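Local atomic coordinates of dehydratase, IlvD/Edd family (Caulobacter crescentus, PDB entry 5OYN), a protein that catalyses the dehydration of D-xylonate to 2-dehydro-3-deoxy-D-arabinonate in D-xylose degradation, using a [2Fe-2S] cluster and magnesium, and also dehydrates D-gluconate. Residues I57-T62 / V132-C137; P162-W167 / A204-H209; A402-S407 / P505-A510; G466-A471 / P564-Y569. All blocks are in the same frame, centred on the assembly; numbering follows the deposited sequence.

Contact 1: residues I57-T62 / V132-C137; sequences IGIAQT and VLTTGC. With FES (Fe2/s2 (inorganic) cluster), chain F.
Strands 57-61 and 132-135 run side by side in the same direction, and backbone hydrogen bonds zip their first halves together. Val132 is straddled: its N-H goes to Gly58 O at 2.9 Å, with the donor lying out of the carbonyl plane, while its own O takes the N-H of Ala60 at 3.0 Å, in plane. Farther along, a threonine side chain takes over much of the pairing. Thr134 OG1, held between its backbone N and carbonyl carbon (chi1 66°), donates to Ala60 O at 2.5 Å along a lone pair of that carbonyl. The N-H of Thr134 reaches the same oxygen only weakly, and the N-H of Thr62 in turn makes a weak bond to Thr134 OG1, so this hydroxyl bridges the strand end and the turn after it. A valine here has no hydroxyl for Ala60 O or Thr62 N, and would probably loosen the two chains where the strands end, with only the weak Thr134 N bond left on Ala60 O. Apolar contacts are lighter: Ile57 CG2 meets Val132 CG2 at 4.1 Å, and the side chains of Ile59 and Thr134 cross at about a right angle, their CG2 methyls meeting. Beyond the strand, Cys137 swings SG anti to its backbone N and binds FE1 of the cluster at 2.3 Å, a site Cys69 also ligates. The pair forms the middle of a four-stranded parallel sheet, between strands 90-95 and 155-159. Helix 73-87 packs on Ile57, Ile59 and Gln61, and helix 241-259 on Ile57 and Val132.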
loop_
_atom_site.group_PDB
_atom_site.type_symbol
_atom_site.label_atom_id
_atom_site.label_comp_id
_atom_site.label_asym_id
_atom_site.label_seq_id
_atom_site.Cartn_x
_atom_site.Cartn_y
_atom_site.Cartn_z
ATOM N N ILE A 57 9.591 -18.275 -3.469
ATOM C CA ILE A 57 8.399 -18.346 -4.306
ATOM C C ILE A 57 8.247 -17.025 -5.052
ATOM O O ILE A 57 7.943 -15.996 -4.452
ATOM C CB ILE A 57 7.142 -18.656 -3.483
ATOM C CG1 ILE A 57 7.405 -19.819 -2.522
ATOM C CG2 ILE A 57 5.979 -18.961 -4.429
ATOM C CD1 ILE A 57 7.389 -21.171 -3.201
ATOM N N GLY A 58 8.450 -17.036 -6.364
ATOM C CA GLY A 58 8.113 -15.873 -7.153
ATOM C C GLY A 58 6.609 -15.698 -7.260
ATOM O O GLY A 58 5.840 -16.661 -7.225
ATOM N N ILE A 59 6.184 -14.441 -7.355
ATOM C CA ILE A 59 4.802 -14.082 -7.669
ATOM C C ILE A 59 4.880 -13.155 -8.876
ATOM O O ILE A 59 5.406 -12.040 -8.774
ATOM C CB ILE A 59 4.077 -13.413 -6.481
ATOM C CG1 ILE A 59 4.158 -14.287 -5.232
ATOM C CG2 ILE A 59 2.599 -13.191 -6.774
ATOM C CD1 ILE A 59 3.567 -13.631 -4.007
ATOM N N ALA A 60 4.398 -13.617 -10.028
ATOM C CA ALA A 60 4.484 -12.807 -11.245
ATOM C C ALA A 60 3.267 -11.891 -11.289
ATOM O O ALA A 60 2.167 -12.308 -11.671
ATOM C CB ALA A 60 4.598 -13.674 -12.489
ATOM N N GLN A 61 3.479 -10.637 -10.875
ATOM C CA GLN A 61 2.421 -9.644 -10.755
ATOM C C GLN A 61 2.039 -9.097 -12.118
ATOM O O GLN A 61 2.894 -8.616 -12.868
ATOM C CB GLN A 61 2.877 -8.498 -9.859
ATOM C CG GLN A 61 1.850 -7.398 -9.725
ATOM C CD GLN A 61 0.569 -7.891 -9.085
ATOM O OE1 GLN A 61 -0.319 -8.391 -9.772
ATOM N NE2 GLN A 61 0.475 -7.771 -7.759
ATOM N N THR A 62 0.751 -9.137 -12.431
ATOM C CA THR A 62 0.281 -8.598 -13.693
ATOM C C THR A 62 -0.596 -7.370 -13.535
ATOM O O THR A 62 -0.844 -6.674 -14.529
ATOM C CB THR A 62 -0.480 -9.672 -14.479
ATOM O OG1 THR A 62 -1.559 -10.186 -13.682
ATOM C CG2 THR A 62 0.484 -10.799 -14.894
ATOM N N VAL A 132 3.951 -18.307 -8.655
ATOM C CA VAL A 132 2.511 -18.116 -8.658
ATOM C C VAL A 132 2.210 -17.137 -9.779
ATOM O O VAL A 132 2.611 -15.968 -9.716
ATOM C CB VAL A 132 2.002 -17.600 -7.315
ATOM C CG1 VAL A 132 0.513 -17.311 -7.407
ATOM C CG2 VAL A 132 2.302 -18.610 -6.230
ATOM N N LEU A 133 1.533 -17.623 -10.815
ATOM C CA LEU A 133 1.211 -16.827 -11.993
ATOM C C LEU A 133 -0.136 -16.149 -11.753
ATOM O O LEU A 133 -1.161 -16.829 -11.623
ATOM C CB LEU A 133 1.170 -17.706 -13.249
ATOM C CG LEU A 133 2.391 -18.558 -13.587
ATOM C CD1 LEU A 133 2.061 -19.542 -14.663
ATOM C CD2 LEU A 133 3.570 -17.700 -14.012
ATOM N N THR A 134 -0.137 -14.818 -11.692
ATOM C CA THR A 134 -1.373 -14.053 -11.555
ATOM C C THR A 134 -1.894 -13.756 -12.952
ATOM O O THR A 134 -1.125 -13.383 -13.840
ATOM C CB THR A 134 -1.159 -12.752 -10.765
ATOM O OG1 THR A 134 -0.311 -11.865 -11.502
ATOM C CG2 THR A 134 -0.522 -13.016 -9.393
ATOM N N THR A 135 -3.190 -13.963 -13.164
ATOM C CA THR A 135 -3.752 -13.922 -14.508
ATOM C C THR A 135 -5.135 -13.296 -14.471
ATOM O O THR A 135 -5.843 -13.369 -13.461
ATOM C CB THR A 135 -3.890 -15.325 -15.146
ATOM O OG1 THR A 135 -4.887 -16.063 -14.432
ATOM C CG2 THR A 135 -2.571 -16.104 -15.123
ATOM N N GLY A 136 -5.519 -12.715 -15.604
ATOM C CA GLY A 136 -6.836 -12.149 -15.794
ATOM C C GLY A 136 -7.088 -11.756 -17.236
ATOM O O GLY A 136 -7.685 -12.534 -17.983
ATOM N N CYS A 137 -6.641 -10.565 -17.640
ATOM C CA CYS A 137 -6.861 -10.089 -19.000
ATOM C C CYS A 137 -6.424 -11.143 -20.004
ATOM O O CYS A 137 -5.492 -11.912 -19.744
ATOM C CB CYS A 137 -6.091 -8.793 -19.255
ATOM S SG CYS A 137 -6.708 -7.841 -20.681
HETATM FE FE1 FES F . -8.878 -7.332 -20.045
HETATM FE FE2 FES F . -11.295 -7.937 -21.809
HETATM S S1 FES F . -10.103 -6.122 -21.424
HETATM S S2 FES F . -10.404 -8.920 -20.048
#

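Contact 2: residues P162-W167 / A204-H209; sequences PMLDGW and APSAGH
The imidazole of His209, part of the [2Fe-2S] cluster pocket, lies with one face against Pro162, whose N sits 3.4 Å above the ring plane, toward the rim. Pro162 CB reaches CE1 of the same ring at 3.5 Å, the two side chains running alongside each other in the same direction. The adjoining backbone fixes this pairing: Met163 N donates to His209 O at 2.9 Å, in the carbonyl plane. These are two irregular loops joined by a single backbone bridge, the second of them leading straight into the cluster ligand Cys210. Gly208 makes the close approach possible, because a side chain there would collide with the carbonyl carbon of Pro162 and the N of Met163. Met163 bends at its last torsion (chi3 -53°) and lays SD 3.6 Å from Ala204 CB. Farther along, Ser206 OG accepts the nearly straight N-H of Leu164 at 3.2 Å and gives its own proton to Ala207 O, while Pro205 CG rests on the carbonyl oxygens of Leu164 and Asp165. Leu164 O is held by Asn211 ND2, and Ala204 O by Arg241 of a neighbouring subunit, whose Leu164 also packs against Leu164 here.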
loop_
_atom_site.group_PDB
_atom_site.type_symbol
_atom_site.label_atom_id
_atom_site.label_comp_id
_atom_site.label_asym_id
_atom_site.label_seq_id
_atom_site.Cartn_x
_atom_site.Cartn_y
_atom_site.Cartn_z
ATOM N N PRO A 162 -13.723 -12.382 -12.942
ATOM C CA PRO A 162 -14.444 -11.355 -13.703
ATOM C C PRO A 162 -15.016 -10.258 -12.800
ATOM O O PRO A 162 -15.075 -10.375 -11.573
ATOM C CB PRO A 162 -15.559 -12.158 -14.366
ATOM C CG PRO A 162 -15.878 -13.183 -13.347
ATOM C CD PRO A 162 -14.553 -13.581 -12.735
ATOM N N MET A 163 -15.447 -9.176 -13.445
ATOM C CA MET A 163 -16.152 -8.106 -12.758
ATOM C C MET A 163 -17.535 -8.570 -12.314
ATOM O O MET A 163 -18.015 -9.644 -12.692
ATOM C CB MET A 163 -16.301 -6.891 -13.669
ATOM C CG MET A 163 -15.030 -6.128 -13.882
ATOM S SD MET A 163 -15.189 -4.895 -15.180
ATOM C CE MET A 163 -15.820 -5.862 -16.549
ATOM N N LEU A 164 -18.186 -7.740 -11.501
ATOM C CA LEU A 164 -19.556 -8.015 -11.097
ATOM C C LEU A 164 -20.498 -7.826 -12.289
ATOM O O LEU A 164 -20.110 -7.306 -13.338
ATOM C CB LEU A 164 -19.955 -7.103 -9.942
ATOM C CG LEU A 164 -19.117 -7.236 -8.673
ATOM C CD1 LEU A 164 -19.498 -6.150 -7.664
ATOM C CD2 LEU A 164 -19.280 -8.627 -8.081
ATOM N N ASP A 165 -21.748 -8.266 -12.125
ATOM C CA ASP A 165 -22.743 -8.073 -13.181
ATOM C C ASP A 165 -22.943 -6.587 -13.442
ATOM O O ASP A 165 -22.979 -5.778 -12.516
ATOM C CB ASP A 165 -24.102 -8.676 -12.804
ATOM C CG ASP A 165 -24.065 -10.174 -12.548
ATOM O OD1 ASP A 165 -23.113 -10.869 -12.998
ATOM O OD2 ASP A 165 -25.029 -10.653 -11.887
ATOM N N GLY A 166 -23.102 -6.225 -14.706
ATOM C CA GLY A 166 -23.412 -4.857 -15.080
ATOM C C GLY A 166 -24.879 -4.760 -15.454
ATOM O O GLY A 166 -25.449 -5.699 -16.016
ATOM N N TRP A 167 -25.485 -3.619 -15.123
ATOM C CA TRP A 167 -26.906 -3.400 -15.359
ATOM C C TRP A 167 -27.136 -2.031 -15.982
ATOM O O TRP A 167 -26.468 -1.053 -15.630
ATOM C CB TRP A 167 -27.703 -3.506 -14.076
ATOM C CG TRP A 167 -27.695 -4.859 -13.454
ATOM C CD1 TRP A 167 -26.771 -5.359 -12.583
ATOM C CD2 TRP A 167 -28.677 -5.877 -13.621
ATOM N NE1 TRP A 167 -27.119 -6.631 -12.198
ATOM C CE2 TRP A 167 -28.285 -6.972 -12.829
ATOM C CE3 TRP A 167 -29.848 -5.975 -14.370
ATOM C CZ2 TRP A 167 -29.018 -8.147 -12.772
ATOM C CZ3 TRP A 167 -30.574 -7.139 -14.313
ATOM C CH2 TRP A 167 -30.160 -8.209 -13.517
ATOM N N ALA A 204 -18.889 -2.306 -16.830
ATOM C CA ALA A 204 -17.690 -2.495 -16.019
ATOM C C ALA A 204 -17.944 -1.894 -14.644
ATOM O O ALA A 204 -17.458 -0.801 -14.343
ATOM C CB ALA A 204 -16.464 -1.856 -16.671
ATOM N N PRO A 205 -18.686 -2.580 -13.780
ATOM C CA PRO A 205 -19.053 -2.000 -12.484
ATOM C C PRO A 205 -18.042 -2.167 -11.354
ATOM O O PRO A 205 -18.316 -1.677 -10.247
ATOM C CB PRO A 205 -20.341 -2.758 -12.152
ATOM C CG PRO A 205 -20.125 -4.098 -12.762
ATOM C CD PRO A 205 -19.368 -3.859 -14.030
ATOM N N SER A 206 -16.902 -2.822 -11.568
ATOM C CA SER A 206 -15.996 -3.135 -10.462
ATOM C C SER A 206 -14.659 -3.606 -11.024
ATOM O O SER A 206 -14.445 -3.635 -12.240
ATOM C CB SER A 206 -16.594 -4.206 -9.551
ATOM O OG SER A 206 -16.355 -5.508 -10.086
ATOM N N ALA A 207 -13.762 -4.000 -10.121
ATOM C CA ALA A 207 -12.509 -4.608 -10.528
ATOM C C ALA A 207 -12.741 -6.030 -11.077
ATOM O O ALA A 207 -13.721 -6.705 -10.744
ATOM C CB ALA A 207 -11.536 -4.629 -9.348
ATOM N N GLY A 208 -11.818 -6.484 -11.918
ATOM C CA GLY A 208 -11.896 -7.789 -12.541
ATOM C C GLY A 208 -11.825 -7.691 -14.052
ATOM O O GLY A 208 -11.712 -6.612 -14.633
ATOM N N HIS A 209 -11.910 -8.859 -14.693
ATOM C CA HIS A 209 -11.811 -8.930 -16.146
ATOM C C HIS A 209 -13.211 -8.968 -16.760
ATOM O O HIS A 209 -14.223 -8.850 -16.058
ATOM C CB HIS A 209 -10.937 -10.116 -16.580
ATOM C CG HIS A 209 -11.500 -11.471 -16.263
ATOM N ND1 HIS A 209 -12.640 -11.968 -16.862
ATOM C CD2 HIS A 209 -11.040 -12.456 -15.453
ATOM C CE1 HIS A 209 -12.880 -13.182 -16.398
ATOM N NE2 HIS A 209 -11.919 -13.507 -15.549
#

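Contact 3: residues A402-S407 / P505-A510; sequences AIMKSS and PSILNA
A small antiparallel sheet in the C-terminal part of the chain supplies this contact, where its middle strand, 401-404, meets strand 507-511. Ile403 and Leu508 form a hydrogen-bonded pair: Ile403 N donates to Leu508 O at 3.0 Å in the carbonyl plane, and Leu508 N returns a bond to Ile403 O at 2.7 Å, nearly along the C=O axis. Met404 and Ile507 follow as a non-hydrogen-bonded pair with their side chains on the same face, and just past them Lys405 N reaches Ser506 O at 3.1 Å. On that face Met404 starts anti to its backbone N (chi1 -160°) and stays extended. Its CG crosses Ile507 CG1 obliquely at 3.6 Å, while the side chain lies alongside that of Pro505, with CE 3.9 Å from Pro505 CB. An alanine in place of Met404 removes CG and CE, and would probably leave Ile507 CG1 and Pro505 CB less well packed on this face. The third strand, 392-393, lies across 401-404 from this pair, with Ala402 bonded through its backbone to Leu394; the far side of 507-511 is bonded to the backbone of Thr492 and Gly494. Asn509 interrupts the regular pattern: its positive phi (63°) kinks the strand, so Ala402 has Ala510 rather than Asn509 as its nearest CA neighbour. Ala402 CB touches Ile507 CG2 at 3.7 Å and Ala510 CB more loosely. On the face of Ile403 and Leu508, Ile403 CD1 lies 3.6 Å from Asn509 ND2, an amide whose hydrogen bond goes to Gln290 OE1 at the start of helix 289-299.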
loop_
_atom_site.group_PDB
_atom_site.type_symbol
_atom_site.label_atom_id
_atom_site.label_comp_id
_atom_site.label_asym_id
_atom_site.label_seq_id
_atom_site.Cartn_x
_atom_site.Cartn_y
_atom_site.Cartn_z
ATOM N N ALA A 402 -9.316 -23.095 -40.283
ATOM C CA ALA A 402 -10.039 -21.999 -39.655
ATOM C C ALA A 402 -11.079 -22.645 -38.763
ATOM O O ALA A 402 -11.341 -23.840 -38.883
ATOM C CB ALA A 402 -10.695 -21.059 -40.666
ATOM N N ILE A 403 -11.648 -21.860 -37.846
ATOM C CA ILE A 403 -12.685 -22.367 -36.956
ATOM C C ILE A 403 -13.872 -21.419 -36.985
ATOM O O ILE A 403 -13.729 -20.216 -37.234
ATOM C CB ILE A 403 -12.177 -22.557 -35.513
ATOM C CG1 ILE A 403 -11.543 -21.271 -34.994
ATOM C CG2 ILE A 403 -11.196 -23.711 -35.439
ATOM C CD1 ILE A 403 -11.232 -21.335 -33.521
ATOM N N MET A 404 -15.054 -21.978 -36.733
ATOM C CA MET A 404 -16.298 -21.225 -36.723
ATOM C C MET A 404 -16.917 -21.303 -35.336
ATOM O O MET A 404 -16.892 -22.361 -34.700
ATOM C CB MET A 404 -17.272 -21.762 -37.763
ATOM C CG MET A 404 -18.367 -20.789 -38.176
ATOM S SD MET A 404 -19.828 -21.690 -38.716
ATOM C CE MET A 404 -21.014 -20.379 -38.987
ATOM N N LYS A 405 -17.459 -20.181 -34.855
ATOM C CA LYS A 405 -18.048 -20.153 -33.516
ATOM C C LYS A 405 -19.436 -20.769 -33.598
ATOM O O LYS A 405 -20.430 -20.098 -33.865
ATOM C CB LYS A 405 -18.090 -18.741 -32.947
ATOM C CG LYS A 405 -18.005 -18.723 -31.404
ATOM C CD LYS A 405 -17.692 -17.337 -30.797
ATOM C CE LYS A 405 -18.100 -17.291 -29.318
ATOM N NZ LYS A 405 -17.467 -16.191 -28.505
ATOM N N SER A 406 -19.503 -22.078 -33.362
ATOM C CA SER A 406 -20.778 -22.771 -33.460
ATOM C C SER A 406 -21.720 -22.377 -32.337
ATOM O O SER A 406 -22.942 -22.378 -32.535
ATOM C CB SER A 406 -20.554 -24.281 -33.431
ATOM O OG SER A 406 -19.371 -24.613 -34.132
ATOM N N SER A 407 -21.181 -22.065 -31.148
ATOM C CA SER A 407 -22.010 -21.814 -29.966
ATOM C C SER A 407 -22.868 -20.579 -30.113
ATOM O O SER A 407 -23.797 -20.382 -29.327
ATOM C CB SER A 407 -21.146 -21.661 -28.723
ATOM O OG SER A 407 -20.480 -20.417 -28.736
ATOM N N PRO A 505 -21.254 -15.698 -35.450
ATOM C CA PRO A 505 -20.769 -17.047 -35.810
ATOM C C PRO A 505 -19.729 -16.997 -36.922
ATOM O O PRO A 505 -19.939 -17.485 -38.023
ATOM C CB PRO A 505 -22.059 -17.755 -36.242
ATOM C CG PRO A 505 -22.906 -16.664 -36.808
ATOM C CD PRO A 505 -22.570 -15.400 -36.044
ATOM N N SER A 506 -18.591 -16.384 -36.634
ATOM C CA SER A 506 -17.630 -16.088 -37.678
ATOM C C SER A 506 -16.753 -17.295 -37.970
ATOM O O SER A 506 -16.610 -18.208 -37.155
ATOM C CB SER A 506 -16.740 -14.908 -37.283
ATOM O OG SER A 506 -17.494 -13.732 -37.055
ATOM N N ILE A 507 -16.147 -17.274 -39.155
ATOM C CA ILE A 507 -15.078 -18.194 -39.522
ATOM C C ILE A 507 -13.758 -17.458 -39.318
ATOM O O ILE A 507 -13.489 -16.445 -39.976
ATOM C CB ILE A 507 -15.241 -18.694 -40.966
ATOM C CG1 ILE A 507 -16.430 -19.643 -41.047
ATOM C CG2 ILE A 507 -13.986 -19.435 -41.429
ATOM C CD1 ILE A 507 -17.352 -19.344 -42.192
ATOM N N LEU A 508 -12.930 -17.973 -38.411
ATOM C CA LEU A 508 -11.873 -17.183 -37.799
ATOM C C LEU A 508 -10.538 -17.892 -37.883
ATOM O O LEU A 508 -10.468 -19.108 -38.073
ATOM C CB LEU A 508 -12.155 -16.913 -36.316
ATOM C CG LEU A 508 -13.383 -16.073 -36.053
ATOM C CD1 LEU A 508 -14.252 -16.787 -35.058
ATOM C CD2 LEU A 508 -12.933 -14.738 -35.533
ATOM N N ASN A 509 -9.482 -17.098 -37.674
ATOM C CA ASN A 509 -8.110 -17.584 -37.509
ATOM C C ASN A 509 -7.609 -18.294 -38.763
ATOM O O ASN A 509 -6.823 -19.245 -38.675
ATOM C CB ASN A 509 -7.985 -18.509 -36.288
ATOM C CG ASN A 509 -8.528 -17.884 -35.010
ATOM O OD1 ASN A 509 -8.707 -16.663 -34.919
ATOM N ND2 ASN A 509 -8.788 -18.721 -34.010
ATOM N N ALA A 510 -8.059 -17.835 -39.932
ATOM C CA ALA A 510 -7.785 -18.544 -41.176
ATOM C C ALA A 510 -6.290 -18.565 -41.448
ATOM O O ALA A 510 -5.657 -17.512 -41.565
ATOM C CB ALA A 510 -8.532 -17.892 -42.338
#

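Contact 4: residues G466-A471 / P564-Y569; sequences GWPGSA and PWQEIY
Segment 466-471 is an irregular loop with a cis peptide between Trp467 and Pro468 and a positive phi (67°) at Gly469, whereas 564-569 is the first part of a helix; the nearest CA atoms, those of Pro468 and Gln566, are 6.9 Å apart. This is loop-on-helix packing in the C-terminal part of the dehydratase chain, and the loop runs on directly into the magnesium ligand Glu472. Gln566 and Tyr569, one helical turn apart, form the helix side of the contact. Gln566 extends beyond CG and crosses the proline ring at about a right angle, so that Pro468 CG lies along its aliphatic stem, 3.8 Å from Gln566 CG, with OE1 at a similar range. That amide oxygen has its polar partner in Met562 N, just ahead of the helix, which would keep the side chain's end from turning freely. Pro468 CB also comes within 4.4 Å of Tyr569 CD2. On the outer flank of the helix, Glu567 forms a salt bridge with Lys587 of a neighbouring subunit, and the ring of Trp467 in the loop makes a cation-pi contact with Arg597 of that same subunit. Tyr569 leaves the helix with CG anti to its backbone N (chi1 -175°), sending the ring toward the bare backbone of Gly469: CE2 stands 3.4 Å from Gly469 N, and OH 3.7 Å from Gly469 CA.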
loop_
_atom_site.group_PDB
_atom_site.type_symbol
_atom_site.label_atom_id
_atom_site.label_comp_id
_atom_site.label_asym_id
_atom_site.label_seq_id
_atom_site.Cartn_x
_atom_site.Cartn_y
_atom_site.Cartn_z
ATOM N N GLY A 466 0.100 -9.738 -41.101
ATOM C CA GLY A 466 -0.482 -8.616 -41.818
ATOM C C GLY A 466 -0.697 -7.387 -40.953
ATOM O O GLY A 466 -0.482 -6.256 -41.406
ATOM N N TRP A 467 -1.112 -7.585 -39.690
ATOM C CA TRP A 467 -1.620 -6.473 -38.892
ATOM C C TRP A 467 -0.532 -5.538 -38.354
ATOM O O TRP A 467 -0.646 -4.314 -38.528
ATOM C CB TRP A 467 -2.481 -7.012 -37.752
ATOM C CG TRP A 467 -3.387 -5.969 -37.165
ATOM C CD1 TRP A 467 -3.222 -5.315 -35.981
ATOM C CD2 TRP A 467 -4.590 -5.450 -37.744
ATOM N NE1 TRP A 467 -4.246 -4.426 -35.785
ATOM C CE2 TRP A 467 -5.101 -4.489 -36.852
ATOM C CE3 TRP A 467 -5.283 -5.704 -38.929
ATOM C CZ2 TRP A 467 -6.278 -3.784 -37.104
ATOM C CZ3 TRP A 467 -6.455 -5.003 -39.177
ATOM C CH2 TRP A 467 -6.938 -4.053 -38.269
ATOM N N PRO A 468 0.532 -6.039 -37.685
ATOM C CA PRO A 468 0.940 -7.386 -37.262
ATOM C C PRO A 468 0.355 -7.775 -35.923
ATOM O O PRO A 468 -0.218 -6.918 -35.262
ATOM C CB PRO A 468 2.452 -7.278 -37.159
ATOM C CG PRO A 468 2.697 -5.853 -36.793
ATOM C CD PRO A 468 1.560 -5.036 -37.354
ATOM N N GLY A 469 0.521 -9.038 -35.523
ATOM C CA GLY A 469 -0.232 -9.610 -34.419
ATOM C C GLY A 469 -1.682 -9.687 -34.834
ATOM O O GLY A 469 -2.231 -8.682 -35.277
ATOM N N SER A 470 -2.317 -10.846 -34.753
ATOM C CA SER A 470 -3.676 -10.942 -35.273
ATOM C C SER A 470 -4.597 -9.991 -34.512
ATOM O O SER A 470 -4.347 -9.654 -33.352
ATOM C CB SER A 470 -4.167 -12.379 -35.168
ATOM O OG SER A 470 -3.644 -12.987 -33.993
ATOM N N ALA A 471 -5.664 -9.544 -35.175
ATOM C CA ALA A 471 -6.542 -8.520 -34.629
ATOM C C ALA A 471 -7.988 -8.999 -34.543
ATOM O O ALA A 471 -8.458 -9.784 -35.376
ATOM C CB ALA A 471 -6.482 -7.242 -35.463
ATOM N N PRO A 564 10.443 -1.612 -33.096
ATOM C CA PRO A 564 11.399 -2.726 -32.956
ATOM C C PRO A 564 10.742 -4.067 -32.669
ATOM O O PRO A 564 11.155 -5.073 -33.248
ATOM C CB PRO A 564 12.298 -2.268 -31.792
ATOM C CG PRO A 564 12.271 -0.770 -31.870
ATOM C CD PRO A 564 10.931 -0.368 -32.467
ATOM N N TRP A 565 9.728 -4.126 -31.805
ATOM C CA TRP A 565 9.184 -5.438 -31.479
ATOM C C TRP A 565 8.394 -6.007 -32.649
ATOM O O TRP A 565 8.358 -7.230 -32.838
ATOM C CB TRP A 565 8.327 -5.367 -30.214
ATOM C CG TRP A 565 7.592 -6.626 -29.939
ATOM C CD1 TRP A 565 6.237 -6.796 -29.932
ATOM C CD2 TRP A 565 8.157 -7.913 -29.657
ATOM N NE1 TRP A 565 5.919 -8.110 -29.662
ATOM C CE2 TRP A 565 7.080 -8.817 -29.484
ATOM C CE3 TRP A 565 9.466 -8.393 -29.538
ATOM C CZ2 TRP A 565 7.272 -10.174 -29.201
ATOM C CZ3 TRP A 565 9.656 -9.749 -29.244
ATOM C CH2 TRP A 565 8.563 -10.619 -29.080
ATOM N N GLN A 566 7.789 -5.144 -33.464
ATOM C CA GLN A 566 7.033 -5.639 -34.608
ATOM C C GLN A 566 7.952 -6.294 -35.637
ATOM O O GLN A 566 7.583 -7.304 -36.252
ATOM C CB GLN A 566 6.232 -4.504 -35.236
ATOM C CG GLN A 566 5.025 -4.086 -34.424
ATOM C CD GLN A 566 4.326 -2.895 -35.031
ATOM O OE1 GLN A 566 4.487 -2.618 -36.219
ATOM N NE2 GLN A 566 3.549 -2.180 -34.224
ATOM N N GLU A 567 9.156 -5.740 -35.834
ATOM C CA GLU A 567 10.127 -6.385 -36.712
ATOM C C GLU A 567 10.452 -7.791 -36.223
ATOM O O GLU A 567 10.430 -8.756 -37.002
ATOM C CB GLU A 567 11.399 -5.547 -36.815
ATOM C CG GLU A 567 12.552 -6.310 -37.457
ATOM C CD GLU A 567 13.440 -5.448 -38.341
ATOM O OE1 GLU A 567 14.507 -5.949 -38.774
ATOM O OE2 GLU A 567 13.078 -4.275 -38.595
ATOM N N ILE A 568 10.743 -7.934 -34.928
ATOM C CA ILE A 568 11.005 -9.261 -34.383
ATOM C C ILE A 568 9.781 -10.143 -34.534
ATOM O O ILE A 568 9.881 -11.291 -34.981
ATOM C CB ILE A 568 11.435 -9.178 -32.913
ATOM C CG1 ILE A 568 12.813 -8.535 -32.794
ATOM C CG2 ILE A 568 11.398 -10.566 -32.283
ATOM C CD1 ILE A 568 12.961 -7.710 -31.539
ATOM N N TYR A 569 8.606 -9.627 -34.156
ATOM C CA TYR A 569 7.398 -10.447 -34.198
ATOM C C TYR A 569 7.119 -10.933 -35.614
ATOM O O TYR A 569 6.909 -12.131 -35.847
ATOM C CB TYR A 569 6.201 -9.668 -33.659
ATOM C CG TYR A 569 4.930 -10.490 -33.560
ATOM C CD1 TYR A 569 4.642 -11.223 -32.413
ATOM C CD2 TYR A 569 4.011 -10.529 -34.608
ATOM C CE1 TYR A 569 3.476 -11.978 -32.311
ATOM C CE2 TYR A 569 2.844 -11.291 -34.523
ATOM C CZ TYR A 569 2.581 -12.014 -33.369
ATOM O OH TYR A 569 1.421 -12.769 -33.258
#

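In the fold
From the N terminus, contact 1 comes first, closing a 69-residue excursion, rich in helix, that includes strand 90-95 and returns to the parallel sheet. Contact 2 opens after it and closes a shorter loop of 36 residues just before Cys210. The two touch, Gly136 O packing on His209 CD2, and both reach the cluster pocket, through Cys137 and His209. In the C-terminal half, contact 4 begins at 466-471 before 505-510 completes contact 3, and 564-569 then completes contact 4. These two loops therefore cross: contact 3 joins strands of the small antiparallel sheet, contact 4 sets helix 564-572 against the loop that leads to Glu472, and the nearest atoms of the two contacts are about 6 Å apart without touching.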